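Local coordinates for acyl-CoA N-acyltransferases (NAT) superfamily protein (Arabidopsis thaliana, PDB 6TH0) that probably uses this GNAT domain to transfer the acetyl group of acetyl-CoA to the N-terminal methionine of transmembrane proteins and to lysine side chains of proteins, at residues A[10-14]-A[38-42]; A[18-23]-A[62-66]; A[73-79]-A[91-95]; A[152-158]-A[170-176]. Residue numbers count along the deposited sequence, not the author numbering.

Contact 1. Residues A[10-14]-A[38-42]; sequences PINPS and NVVNG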
loop_
_atom_site.group_PDB
_atom_site.type_symbol
_atom_site.label_atom_id
_atom_site.label_comp_id
_atom_site.label_asym_id
_atom_site.label_seq_id
_atom_site.Cartn_x
_atom_site.Cartn_y
_atom_site.Cartn_z
ATOM N N PRO A 10 -10.591 -6.988 5.623
ATOM C CA PRO A 10 -10.102 -7.269 4.274
ATOM C C PRO A 10 -11.059 -6.701 3.238
ATOM O O PRO A 10 -12.273 -6.637 3.446
ATOM C CB PRO A 10 -10.052 -8.796 4.217
ATOM C CG PRO A 10 -10.002 -9.233 5.667
ATOM C CD PRO A 10 -10.821 -8.216 6.404
ATOM N N ILE A 11 -10.502 -6.261 2.117
ATOM C CA ILE A 11 -11.357 -5.886 0.999
ATOM C C ILE A 11 -11.979 -7.138 0.392
ATOM O O ILE A 11 -11.327 -8.188 0.270
ATOM C CB ILE A 11 -10.559 -5.079 -0.035
ATOM C CG1 ILE A 11 -10.115 -3.764 0.601
ATOM C CG2 ILE A 11 -11.443 -4.755 -1.248
ATOM C CD1 ILE A 11 -9.292 -2.879 -0.304
ATOM N N ASN A 12 -13.256 -7.059 0.050
ATOM C CA ASN A 12 -13.976 -8.182 -0.538
ATOM C C ASN A 12 -14.695 -7.744 -1.802
ATOM O O ASN A 12 -14.747 -6.554 -2.125
ATOM C CB ASN A 12 -14.966 -8.795 0.467
ATOM C CG ASN A 12 -15.990 -7.804 0.968
ATOM O OD1 ASN A 12 -16.863 -7.366 0.219
ATOM N ND2 ASN A 12 -15.894 -7.446 2.245
ATOM N N PRO A 13 -15.262 -8.694 -2.553
ATOM C CA PRO A 13 -15.868 -8.338 -3.848
ATOM C C PRO A 13 -16.959 -7.284 -3.768
ATOM O O PRO A 13 -17.136 -6.531 -4.733
ATOM C CB PRO A 13 -16.417 -9.678 -4.351
ATOM C CG PRO A 13 -15.506 -10.694 -3.724
ATOM C CD PRO A 13 -15.173 -10.150 -2.364
ATOM N N SER A 14 -17.706 -7.201 -2.666
ATOM C CA SER A 14 -18.750 -6.188 -2.598
ATOM C C SER A 14 -18.190 -4.771 -2.575
ATOM O O SER A 14 -18.953 -3.822 -2.798
ATOM C CB SER A 14 -19.627 -6.411 -1.366
ATOM O OG SER A 14 -18.925 -6.064 -0.184
ATOM N N ASN A 38 -8.449 -8.311 -9.319
ATOM C CA ASN A 38 -7.374 -8.971 -8.584
ATOM C C ASN A 38 -7.421 -8.602 -7.106
ATOM O O ASN A 38 -7.337 -9.473 -6.235
ATOM C CB ASN A 38 -6.037 -8.583 -9.214
ATOM C CG ASN A 38 -4.834 -9.290 -8.590
ATOM O OD1 ASN A 38 -4.946 -10.127 -7.675
ATOM N ND2 ASN A 38 -3.665 -8.998 -9.150
ATOM N N VAL A 39 -7.621 -7.323 -6.805
ATOM C CA VAL A 39 -7.615 -6.873 -5.414
ATOM C C VAL A 39 -8.730 -7.559 -4.631
ATOM O O VAL A 39 -8.489 -8.179 -3.591
ATOM C CB VAL A 39 -7.751 -5.340 -5.342
ATOM C CG1 VAL A 39 -7.986 -4.889 -3.908
ATOM C CG2 VAL A 39 -6.519 -4.640 -5.913
ATOM N N VAL A 40 -9.971 -7.476 -5.129
ATOM C CA VAL A 40 -11.108 -7.974 -4.355
ATOM C C VAL A 40 -11.135 -9.496 -4.300
ATOM O O VAL A 40 -11.754 -10.072 -3.396
ATOM C CB VAL A 40 -12.424 -7.429 -4.934
ATOM C CG1 VAL A 40 -12.370 -5.892 -4.976
ATOM C CG2 VAL A 40 -12.707 -8.039 -6.321
ATOM N N ASN A 41 -10.505 -10.164 -5.259
ATOM C CA ASN A 41 -10.400 -11.619 -5.272
ATOM C C ASN A 41 -9.203 -12.136 -4.483
ATOM O O ASN A 41 -9.125 -13.343 -4.222
ATOM C CB ASN A 41 -10.348 -12.122 -6.713
ATOM C CG ASN A 41 -11.663 -11.904 -7.435
ATOM O OD1 ASN A 41 -12.731 -12.042 -6.842
ATOM N ND2 ASN A 41 -11.593 -11.548 -8.714
ATOM N N GLY A 42 -8.290 -11.253 -4.086
ATOM C CA GLY A 42 -7.183 -11.635 -3.210
ATOM C C GLY A 42 -6.107 -12.426 -3.930
ATOM O O GLY A 42 -5.603 -12.011 -4.980
#
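V40 buries more surface than any other residue of this contact. It sits in the last turn of helix 33-41, and its CA lies 4.8 Å from the CA of N12. The side chain of V40 packs against the loop 10-14. V40 CG1 lies 4.0 Å from I11 CG2, and V40 CB lies 3.7 Å from the carbonyl O of N12. I11 points at the helix. Its CD1 also touches V39 CG1 at 4.3 Å, and the I11 side chain also packs on L19 of helix 16-26. P13 covers the helix end, with its CD 3.6 Å from V40 O. No hydrogen bond crosses the contact, so it rests on van der Waals packing. Within the loop, S14 OG donates a very short bond of 2.5 Å to N12 OD1, and N12 N bonds to D15. G42 has positive phi and leads the chain out of the helix. The arrangement belongs to the start of the GNAT fold, where the loop from first strand to first helix packs on the end of the second helix.

Contact 2. Residues A[18-23]-A[62-66]; sequences RLEQIH and ELIGF
Build 18-23 as helix, 62-63 extended, a corner at I64 (phi -120°, psi 5°), then 65-66 extended along strand 63-73. I64 and G65 both face A50, a classic beta bulge. Set R18 CA 7.4 Å from E62 CA and I22 CA 8.6 Å from I64 CA. R18 (chi1 t, chi2 p) donates from NE and NH2 to L63 O, at 2.9 and 3.1 Å. E62 OE2, well out of the guanidinium plane, makes a long charge-only salt bridge to R18 NE at 3.8 Å; E62 OE1 bridges to R55. L63 (p, p) meets two helix bumps, its CD2 4.2 Å from L19 CD1 and its CD1 4.2 Å from I22 CD1. F66 (chi1 p) fills the hollow between L19, I22 and H23, its CE2 3.6 Å from I22 CG2. H23 (chi1 m) stacks offset on F66, centroids 4.2 Å apart, planes at 30°; H23 ND1 donates to L19 O at 2.9 Å and NE2 bonds T99. Such helix-on-sheet packing belongs to the GNAT core, the F66 side chain about 6 Å from bound acetyl-CoA.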
loop_
_atom_site.group_PDB
_atom_site.type_symbol
_atom_site.label_atom_id
_atom_site.label_comp_id
_atom_site.label_asym_id
_atom_site.label_seq_id
_atom_site.Cartn_x
_atom_site.Cartn_y
_atom_site.Cartn_z
ATOM N N ARG A 18 -17.024 0.695 -5.230
ATOM C CA ARG A 18 -16.471 1.786 -4.430
ATOM C C ARG A 18 -14.954 1.855 -4.562
ATOM O O ARG A 18 -14.385 2.942 -4.701
ATOM C CB ARG A 18 -16.885 1.622 -2.968
ATOM C CG ARG A 18 -16.149 2.537 -1.994
ATOM C CD ARG A 18 -16.578 3.995 -2.157
ATOM N NE ARG A 18 -16.181 4.764 -0.980
ATOM C CZ ARG A 18 -16.259 6.090 -0.891
ATOM N NH1 ARG A 18 -16.722 6.795 -1.912
ATOM N NH2 ARG A 18 -15.886 6.705 0.221
ATOM N N LEU A 19 -14.283 0.702 -4.537
ATOM C CA LEU A 19 -12.830 0.676 -4.646
ATOM C C LEU A 19 -12.361 1.293 -5.952
ATOM O O LEU A 19 -11.419 2.102 -5.962
ATOM C CB LEU A 19 -12.316 -0.766 -4.533
ATOM C CG LEU A 19 -10.802 -0.938 -4.375
ATOM C CD1 LEU A 19 -10.248 -0.375 -3.064
ATOM C CD2 LEU A 19 -10.408 -2.410 -4.581
ATOM N N GLU A 20 -12.991 0.917 -7.066
ATOM C CA GLU A 20 -12.580 1.475 -8.346
ATOM C C GLU A 20 -12.817 2.972 -8.356
ATOM O O GLU A 20 -11.958 3.748 -8.783
ATOM C CB GLU A 20 -13.343 0.842 -9.503
ATOM C CG GLU A 20 -12.938 -0.569 -9.884
ATOM C CD GLU A 20 -13.748 -1.071 -11.065
ATOM O OE1 GLU A 20 -14.997 -1.047 -10.982
ATOM O OE2 GLU A 20 -13.141 -1.469 -12.084
ATOM N N GLN A 21 -13.966 3.386 -7.836
ATOM C CA GLN A 21 -14.353 4.792 -7.886
ATOM C C GLN A 21 -13.402 5.662 -7.067
ATOM O O GLN A 21 -12.951 6.712 -7.538
ATOM C CB GLN A 21 -15.796 4.905 -7.398
ATOM C CG GLN A 21 -16.297 6.292 -7.087
ATOM C CD GLN A 21 -17.083 6.303 -5.790
ATOM O OE1 GLN A 21 -16.537 6.593 -4.724
ATOM N NE2 GLN A 21 -18.364 5.962 -5.867
ATOM N N ILE A 22 -13.082 5.240 -5.841
ATOM C CA ILE A 22 -12.190 6.020 -4.986
ATOM C C ILE A 22 -10.781 6.081 -5.574
ATOM O O ILE A 22 -10.110 7.115 -5.484
ATOM C CB ILE A 22 -12.200 5.473 -3.548
ATOM C CG1 ILE A 22 -11.591 6.513 -2.592
ATOM C CG2 ILE A 22 -11.424 4.143 -3.462
ATOM C CD1 ILE A 22 -11.856 6.225 -1.128
ATOM N N HIS A 23 -10.284 4.977 -6.151
ATOM C CA HIS A 23 -8.991 5.059 -6.826
ATOM C C HIS A 23 -9.004 6.113 -7.932
ATOM O O HIS A 23 -8.083 6.935 -8.035
ATOM C CB HIS A 23 -8.579 3.699 -7.385
ATOM C CG HIS A 23 -7.915 2.809 -6.376
ATOM N ND1 HIS A 23 -8.605 2.183 -5.358
ATOM C CD2 HIS A 23 -6.615 2.456 -6.219
ATOM C CE1 HIS A 23 -7.763 1.469 -4.630
ATOM N NE2 HIS A 23 -6.548 1.616 -5.130
ATOM N N GLU A 62 -19.506 1.010 3.683
ATOM C CA GLU A 62 -18.745 1.558 2.567
ATOM C C GLU A 62 -17.365 2.004 3.032
ATOM O O GLU A 62 -17.240 2.719 4.029
ATOM C CB GLU A 62 -19.502 2.733 1.946
ATOM C CG GLU A 62 -18.887 3.277 0.662
ATOM C CD GLU A 62 -19.576 4.539 0.166
ATOM O OE1 GLU A 62 -19.691 5.502 0.953
ATOM O OE2 GLU A 62 -20.017 4.560 -1.003
ATOM N N LEU A 63 -16.322 1.575 2.328
ATOM C CA LEU A 63 -14.976 1.909 2.778
ATOM C C LEU A 63 -14.700 3.400 2.605
ATOM O O LEU A 63 -15.178 4.038 1.662
ATOM C CB LEU A 63 -13.927 1.082 2.025
ATOM C CG LEU A 63 -13.754 1.251 0.513
ATOM C CD1 LEU A 63 -12.813 2.390 0.203
ATOM C CD2 LEU A 63 -13.231 -0.046 -0.110
ATOM N N ILE A 64 -13.935 3.962 3.538
ATOM C CA ILE A 64 -13.472 5.340 3.446
ATOM C C ILE A 64 -11.947 5.423 3.428
ATOM O O ILE A 64 -11.376 6.518 3.416
ATOM C CB ILE A 64 -14.083 6.198 4.574
ATOM C CG1 ILE A 64 -13.918 5.531 5.939
ATOM C CG2 ILE A 64 -15.566 6.415 4.304
ATOM C CD1 ILE A 64 -12.517 5.606 6.508
ATOM N N GLY A 65 -11.280 4.278 3.384
ATOM C CA GLY A 65 -9.836 4.237 3.254
ATOM C C GLY A 65 -9.463 2.858 2.764
ATOM O O GLY A 65 -10.245 1.913 2.877
ATOM N N PHE A 66 -8.272 2.755 2.180
ATOM C CA PHE A 66 -7.860 1.476 1.613
ATOM C C PHE A 66 -6.342 1.427 1.568
ATOM O O PHE A 66 -5.675 2.463 1.526
ATOM C CB PHE A 66 -8.431 1.296 0.198
ATOM C CG PHE A 66 -7.983 2.343 -0.742
ATOM C CD1 PHE A 66 -6.777 2.218 -1.412
ATOM C CD2 PHE A 66 -8.718 3.516 -0.895
ATOM C CE1 PHE A 66 -6.326 3.229 -2.256
ATOM C CE2 PHE A 66 -8.277 4.513 -1.735
ATOM C CZ PHE A 66 -7.097 4.372 -2.430
#

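Contact 3. Residues A[73-79]-A[91-95]; sequences LAKESEI and EGTLV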
loop_
_atom_site.group_PDB
_atom_site.type_symbol
_atom_site.label_atom_id
_atom_site.label_comp_id
_atom_site.label_asym_id
_atom_site.label_seq_id
_atom_site.Cartn_x
_atom_site.Cartn_y
_atom_site.Cartn_z
ATOM N N LEU A 73 8.729 -12.052 -4.611
ATOM C CA LEU A 73 9.906 -12.823 -4.240
ATOM C C LEU A 73 11.086 -11.879 -4.049
ATOM O O LEU A 73 11.368 -11.039 -4.907
ATOM C CB LEU A 73 10.224 -13.873 -5.303
ATOM C CG LEU A 73 9.295 -15.089 -5.341
ATOM C CD1 LEU A 73 9.606 -15.960 -6.539
ATOM C CD2 LEU A 73 9.495 -15.896 -4.058
ATOM N N ALA A 74 11.774 -12.010 -2.913
ATOM C CA ALA A 74 12.816 -11.045 -2.577
ATOM C C ALA A 74 13.840 -10.898 -3.700
ATOM O O ALA A 74 14.249 -9.777 -4.033
ATOM C CB ALA A 74 13.508 -11.440 -1.271
ATOM N N LYS A 75 14.281 -12.016 -4.284
ATOM C CA LYS A 75 15.330 -11.939 -5.297
ATOM C C LYS A 75 14.838 -11.395 -6.629
ATOM O O LYS A 75 15.665 -11.122 -7.506
ATOM C CB LYS A 75 16.001 -13.297 -5.496
ATOM C CG LYS A 75 17.042 -13.591 -4.425
ATOM C CD LYS A 75 18.290 -14.257 -4.997
ATOM C CE LYS A 75 19.395 -14.386 -3.951
ATOM N NZ LYS A 75 20.499 -15.284 -4.422
ATOM N N GLU A 76 13.530 -11.259 -6.818
ATOM C CA GLU A 76 12.974 -10.653 -8.018
ATOM C C GLU A 76 12.601 -9.193 -7.809
ATOM O O GLU A 76 12.045 -8.564 -8.723
ATOM C CB GLU A 76 11.758 -11.458 -8.497
ATOM C CG GLU A 76 12.084 -12.920 -8.770
ATOM C CD GLU A 76 10.915 -13.698 -9.349
ATOM O OE1 GLU A 76 11.165 -14.708 -10.044
ATOM O OE2 GLU A 76 9.752 -13.301 -9.116
ATOM N N SER A 77 12.837 -8.658 -6.609
ATOM C CA SER A 77 12.476 -7.281 -6.308
ATOM C C SER A 77 13.625 -6.357 -6.682
ATOM O O SER A 77 14.786 -6.770 -6.761
ATOM C CB SER A 77 12.149 -7.112 -4.822
ATOM O OG SER A 77 13.342 -7.197 -4.056
ATOM N N GLU A 78 13.294 -5.080 -6.875
ATOM C CA GLU A 78 14.338 -4.118 -7.193
ATOM C C GLU A 78 15.228 -3.771 -6.005
ATOM O O GLU A 78 16.246 -3.103 -6.205
ATOM C CB GLU A 78 13.712 -2.837 -7.732
ATOM C CG GLU A 78 12.974 -2.050 -6.681
ATOM C CD GLU A 78 12.067 -0.993 -7.281
ATOM O OE1 GLU A 78 11.054 -1.370 -7.913
ATOM O OE2 GLU A 78 12.365 0.210 -7.110
ATOM N N ILE A 79 14.884 -4.190 -4.790
ATOM C CA ILE A 79 15.709 -3.889 -3.626
ATOM C C ILE A 79 16.483 -5.117 -3.173
ATOM O O ILE A 79 17.022 -5.141 -2.065
ATOM C CB ILE A 79 14.879 -3.315 -2.468
ATOM C CG1 ILE A 79 13.840 -4.332 -2.010
ATOM C CG2 ILE A 79 14.230 -2.004 -2.871
ATOM C CD1 ILE A 79 13.042 -3.879 -0.831
ATOM N N GLU A 91 15.119 -17.810 0.146
ATOM C CA GLU A 91 15.104 -16.513 -0.522
ATOM C C GLU A 91 14.237 -15.512 0.233
ATOM O O GLU A 91 14.656 -14.367 0.479
ATOM C CB GLU A 91 14.612 -16.677 -1.956
ATOM C CG GLU A 91 14.957 -15.516 -2.849
ATOM C CD GLU A 91 14.178 -15.539 -4.144
ATOM O OE1 GLU A 91 14.153 -16.600 -4.820
ATOM O OE2 GLU A 91 13.580 -14.492 -4.473
ATOM N N GLY A 92 13.020 -15.903 0.594
ATOM C CA GLY A 92 12.137 -14.981 1.273
ATOM C C GLY A 92 11.342 -14.094 0.326
ATOM O O GLY A 92 11.512 -14.102 -0.896
ATOM N N THR A 93 10.407 -13.358 0.917
ATOM C CA THR A 93 9.503 -12.480 0.195
ATOM C C THR A 93 9.531 -11.071 0.767
ATOM O O THR A 93 10.133 -10.794 1.805
ATOM C CB THR A 93 8.068 -13.002 0.253
ATOM O OG1 THR A 93 7.719 -13.233 1.627
ATOM C CG2 THR A 93 7.915 -14.303 -0.580
ATOM N N LEU A 94 8.827 -10.205 0.065
ATOM C CA LEU A 94 8.621 -8.817 0.441
ATOM C C LEU A 94 7.166 -8.487 0.167
ATOM O O LEU A 94 6.540 -9.101 -0.700
ATOM C CB LEU A 94 9.526 -7.883 -0.354
ATOM C CG LEU A 94 11.010 -7.964 -0.057
ATOM C CD1 LEU A 94 11.806 -7.328 -1.175
ATOM C CD2 LEU A 94 11.287 -7.269 1.265
ATOM N N VAL A 95 6.619 -7.547 0.940
ATOM C CA VAL A 95 5.305 -6.973 0.664
ATOM C C VAL A 95 5.518 -5.616 0.013
ATOM O O VAL A 95 6.276 -4.788 0.534
ATOM C CB VAL A 95 4.462 -6.860 1.946
ATOM C CG1 VAL A 95 3.105 -6.235 1.638
ATOM C CG2 VAL A 95 4.284 -8.246 2.574
#
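Two backbone amides of 73-79 are met by 91-95. A74 N donates to G92 O at 2.9 Å, nearly straight at 168°. K75 N donates to the E91 carboxylate at OE2, 2.6 Å away, though the modelled place of that oxygen is less sure. E91 buries the most surface here, because its side chain reaches across to the start of the 3-10 turn 74-76. That turn is closed by bonds from E76 N to L73 O (2.9 Å) and from S77 N to A74 O (3.1 Å). S77 OG adds a bond of 2.7 Å to A74 O. G92 has phi 86° and psi 172°, at which a side chain would jam against the preceding carbonyl.

Next to these bonds, L73 and T93 form an antiparallel non-hydrogen-bonded pair, CA to CA 4.5 Å. Their side chains diverge, with L73 CD2 and T93 CG2 still 4.1 Å apart. Further in, L94 is the apolar centre. Its CD1 lies 3.7 Å from I79 CD1 and 3.3 Å from S77 OG, and its CG lies 4.4 Å from A74 CB.

The contact marks where strand 63-73 ends beside the start of strand 93-102. T93 bonds through its backbone to V128 and R130 on the other side. I79 reaches Y133 of strand 129-137 and V175 of strand 167-177, while V95 packs against helix 111-123.

Contact 4. Residues A[152-158]-A[170-176]; sequences FRCVRRL and DSYLFVY
This is the antiparallel beta hairpin of strands 153-164 and 167-177, at the C-terminal edge of the GNAT sheet. The N-to-C directions of strands 153-158 and 170-176 make 161°, with axes 4.7 Å apart at closest approach. F152 precedes the strand. Its ring takes Y176 CB over its face, 3.6 Å from the centroid, and its CB touches F174 CD1 at 3.7 Å. R153 pairs with V175 in a hydrogen-bonded pair: R153 N to V175 O 2.8 Å, V175 N to R153 O 3.0 Å. C154 (chi1 t) faces F174 in a non-hydrogen-bonded pair. Its CB and SG lie over the F174 ring, 4.0 and 4.2 Å from the centroid, and SG also lies beside Y172. V155 has helical angles (-88°, -55°) and puts a beta bulge here: V155 N donates to L173 O at 2.9 Å, while L173 N donates to R156 O at 3.0 Å. V155 CG2 touches V175 CG2 at 3.6 Å. R156 shares a face with L173, and its guanidinium makes a salt bridge to D81. R157 returns to the face of C154 and F174, in a non-hydrogen-bonded pair with Y172 (CA to CA 4.6 Å). Extended (chi1 to chi3 t), it makes a salt bridge to D170, R157 NE to D170 OD2 2.7 Å. L158 N donates to S171 O at 2.9 Å, and S171 N donates back to L158 O. L158 CD1 lies 4.0 Å from L173 CB.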
loop_
_atom_site.group_PDB
_atom_site.type_symbol
_atom_site.label_atom_id
_atom_site.label_comp_id
_atom_site.label_asym_id
_atom_site.label_seq_id
_atom_site.Cartn_x
_atom_site.Cartn_y
_atom_site.Cartn_z
ATOM N N PHE A 152 9.853 4.146 7.792
ATOM C CA PHE A 152 10.382 3.677 6.514
ATOM C C PHE A 152 11.600 4.502 6.136
ATOM O O PHE A 152 11.657 5.706 6.406
ATOM C CB PHE A 152 9.333 3.763 5.389
ATOM C CG PHE A 152 8.286 2.688 5.424
ATOM C CD1 PHE A 152 7.409 2.592 6.491
ATOM C CD2 PHE A 152 8.139 1.780 4.366
ATOM C CE1 PHE A 152 6.426 1.626 6.506
ATOM C CE2 PHE A 152 7.164 0.820 4.384
ATOM C CZ PHE A 152 6.306 0.725 5.456
ATOM N N ARG A 153 12.584 3.852 5.513
ATOM C CA ARG A 153 13.793 4.539 5.067
ATOM C C ARG A 153 13.600 4.962 3.613
ATOM O O ARG A 153 13.187 4.153 2.779
ATOM C CB ARG A 153 15.012 3.622 5.183
ATOM C CG ARG A 153 15.761 3.754 6.467
ATOM C CD ARG A 153 14.922 3.280 7.625
ATOM N NE ARG A 153 15.743 3.197 8.832
ATOM C CZ ARG A 153 15.302 2.791 10.018
ATOM N NH1 ARG A 153 14.031 2.437 10.170
ATOM N NH2 ARG A 153 16.137 2.739 11.049
ATOM N N CYS A 154 13.926 6.220 3.309
ATOM C CA CYS A 154 13.914 6.730 1.939
ATOM C C CYS A 154 15.245 6.365 1.292
ATOM O O CYS A 154 16.307 6.808 1.755
ATOM C CB CYS A 154 13.697 8.245 1.924
ATOM S SG CYS A 154 13.416 8.832 0.221
ATOM N N VAL A 155 15.207 5.467 0.304
ATOM C CA VAL A 155 16.428 4.883 -0.235
ATOM C C VAL A 155 17.029 5.698 -1.376
ATOM O O VAL A 155 18.208 6.065 -1.329
ATOM C CB VAL A 155 16.162 3.439 -0.701
ATOM C CG1 VAL A 155 17.419 2.836 -1.318
ATOM C CG2 VAL A 155 15.636 2.608 0.446
ATOM N N ARG A 156 16.241 5.965 -2.416
ATOM C CA ARG A 156 16.787 6.588 -3.618
ATOM C C ARG A 156 15.646 7.118 -4.472
ATOM O O ARG A 156 14.485 6.743 -4.303
ATOM C CB ARG A 156 17.647 5.597 -4.414
ATOM C CG ARG A 156 16.932 4.295 -4.800
ATOM C CD ARG A 156 17.997 3.222 -5.048
ATOM N NE ARG A 156 17.402 1.901 -5.165
ATOM C CZ ARG A 156 18.060 0.765 -4.941
ATOM N NH1 ARG A 156 19.335 0.794 -4.574
ATOM N NH2 ARG A 156 17.437 -0.400 -5.079
ATOM N N ARG A 157 16.006 7.972 -5.424
ATOM C CA ARG A 157 15.063 8.560 -6.363
ATOM C C ARG A 157 15.112 7.826 -7.702
ATOM O O ARG A 157 16.199 7.590 -8.242
ATOM C CB ARG A 157 15.384 10.037 -6.576
ATOM C CG ARG A 157 14.359 10.791 -7.413
ATOM C CD ARG A 157 14.809 12.220 -7.627
ATOM N NE ARG A 157 13.761 13.011 -8.256
ATOM C CZ ARG A 157 12.955 13.830 -7.589
ATOM N NH1 ARG A 157 12.030 14.510 -8.238
ATOM N NH2 ARG A 157 13.076 13.969 -6.273
ATOM N N LEU A 158 13.941 7.452 -8.218
ATOM C CA LEU A 158 13.814 6.823 -9.531
ATOM C C LEU A 158 13.222 7.834 -10.508
ATOM O O LEU A 158 12.104 8.315 -10.307
ATOM C CB LEU A 158 12.934 5.573 -9.465
ATOM C CG LEU A 158 13.582 4.406 -8.715
ATOM C CD1 LEU A 158 13.740 4.704 -7.231
ATOM C CD2 LEU A 158 12.829 3.104 -8.943
ATOM N N ASP A 170 8.980 11.631 -11.031
ATOM C CA ASP A 170 9.922 10.779 -10.313
ATOM C C ASP A 170 9.247 10.159 -9.087
ATOM O O ASP A 170 8.210 10.631 -8.607
ATOM C CB ASP A 170 11.151 11.581 -9.868
ATOM C CG ASP A 170 11.933 12.156 -11.033
ATOM O OD1 ASP A 170 11.660 11.784 -12.195
ATOM O OD2 ASP A 170 12.829 12.996 -10.781
ATOM N N SER A 171 9.845 9.085 -8.573
ATOM C CA SER A 171 9.369 8.477 -7.342
ATOM C C SER A 171 10.521 8.348 -6.355
ATOM O O SER A 171 11.699 8.455 -6.712
ATOM C CB SER A 171 8.752 7.093 -7.594
ATOM O OG SER A 171 9.768 6.169 -7.956
ATOM N N TYR A 172 10.164 8.190 -5.085
ATOM C CA TYR A 172 11.108 7.758 -4.063
ATOM C C TYR A 172 10.812 6.317 -3.683
ATOM O O TYR A 172 9.653 5.955 -3.459
ATOM C CB TYR A 172 11.042 8.617 -2.800
ATOM C CG TYR A 172 11.595 9.997 -2.941
ATOM C CD1 TYR A 172 12.907 10.203 -3.333
ATOM C CD2 TYR A 172 10.826 11.107 -2.613
ATOM C CE1 TYR A 172 13.437 11.479 -3.425
ATOM C CE2 TYR A 172 11.355 12.390 -2.686
ATOM C CZ TYR A 172 12.642 12.566 -3.111
ATOM O OH TYR A 172 13.154 13.827 -3.210
ATOM N N LEU A 173 11.861 5.504 -3.602
ATOM C CA LEU A 173 11.751 4.155 -3.052
ATOM C C LEU A 173 11.816 4.218 -1.527
ATOM O O LEU A 173 12.729 4.831 -0.977
ATOM C CB LEU A 173 12.893 3.289 -3.573
ATOM C CG LEU A 173 13.113 1.957 -2.837
ATOM C CD1 LEU A 173 11.941 1.025 -3.114
ATOM C CD2 LEU A 173 14.451 1.302 -3.210
ATOM N N PHE A 174 10.830 3.624 -0.841
ATOM C CA PHE A 174 10.819 3.566 0.623
ATOM C C PHE A 174 10.814 2.110 1.047
ATOM O O PHE A 174 10.121 1.303 0.447
ATOM C CB PHE A 174 9.596 4.254 1.259
ATOM C CG PHE A 174 9.748 5.730 1.475
ATOM C CD1 PHE A 174 10.188 6.221 2.691
ATOM C CD2 PHE A 174 9.395 6.631 0.475
ATOM C CE1 PHE A 174 10.306 7.607 2.900
ATOM C CE2 PHE A 174 9.507 7.987 0.673
ATOM C CZ PHE A 174 9.954 8.476 1.881
ATOM N N VAL A 175 11.607 1.762 2.071
ATOM C CA VAL A 175 11.692 0.381 2.535
ATOM C C VAL A 175 11.576 0.343 4.051
ATOM O O VAL A 175 12.020 1.264 4.747
ATOM C CB VAL A 175 12.992 -0.324 2.080
ATOM C CG1 VAL A 175 13.132 -0.269 0.573
ATOM C CG2 VAL A 175 14.204 0.291 2.763
ATOM N N TYR A 176 10.883 -0.674 4.559
ATOM C CA TYR A 176 10.909 -1.019 5.978
ATOM C C TYR A 176 11.317 -2.484 6.104
ATOM O O TYR A 176 10.511 -3.382 5.834
ATOM C CB TYR A 176 9.553 -0.793 6.645
ATOM C CG TYR A 176 9.578 -1.049 8.134
ATOM C CD1 TYR A 176 10.046 -0.083 9.014
ATOM C CD2 TYR A 176 9.141 -2.247 8.656
ATOM C CE1 TYR A 176 10.077 -0.311 10.379
ATOM C CE2 TYR A 176 9.167 -2.487 10.020
ATOM C CZ TYR A 176 9.633 -1.518 10.873
ATOM O OH TYR A 176 9.660 -1.763 12.228
#

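Contact 2 is the buried one; contacts 1, 3 and 4 are each partly exposed. Contacts 1 and 2 adjoin at one end of the domain. L19 of helix 16-26 joins them, touching I11, V39 and V40. Contacts 3 and 4 adjoin at the other end, where I79 meets L173 and V175. Contacts 1 and 4 lie on opposite sides of the chain's centre, with nearest atoms about 17 Å apart. Contacts 2, 3 and 4 all reach the same sheet. Their chemistry differs with place. Contact 1 is mostly apolar, without hydrogen bonds across it. Contact 2 adds an arginine and a ring stack. Contact 3 uses backbone amides at a turn, and contact 4 a strand ladder broken by one bulge.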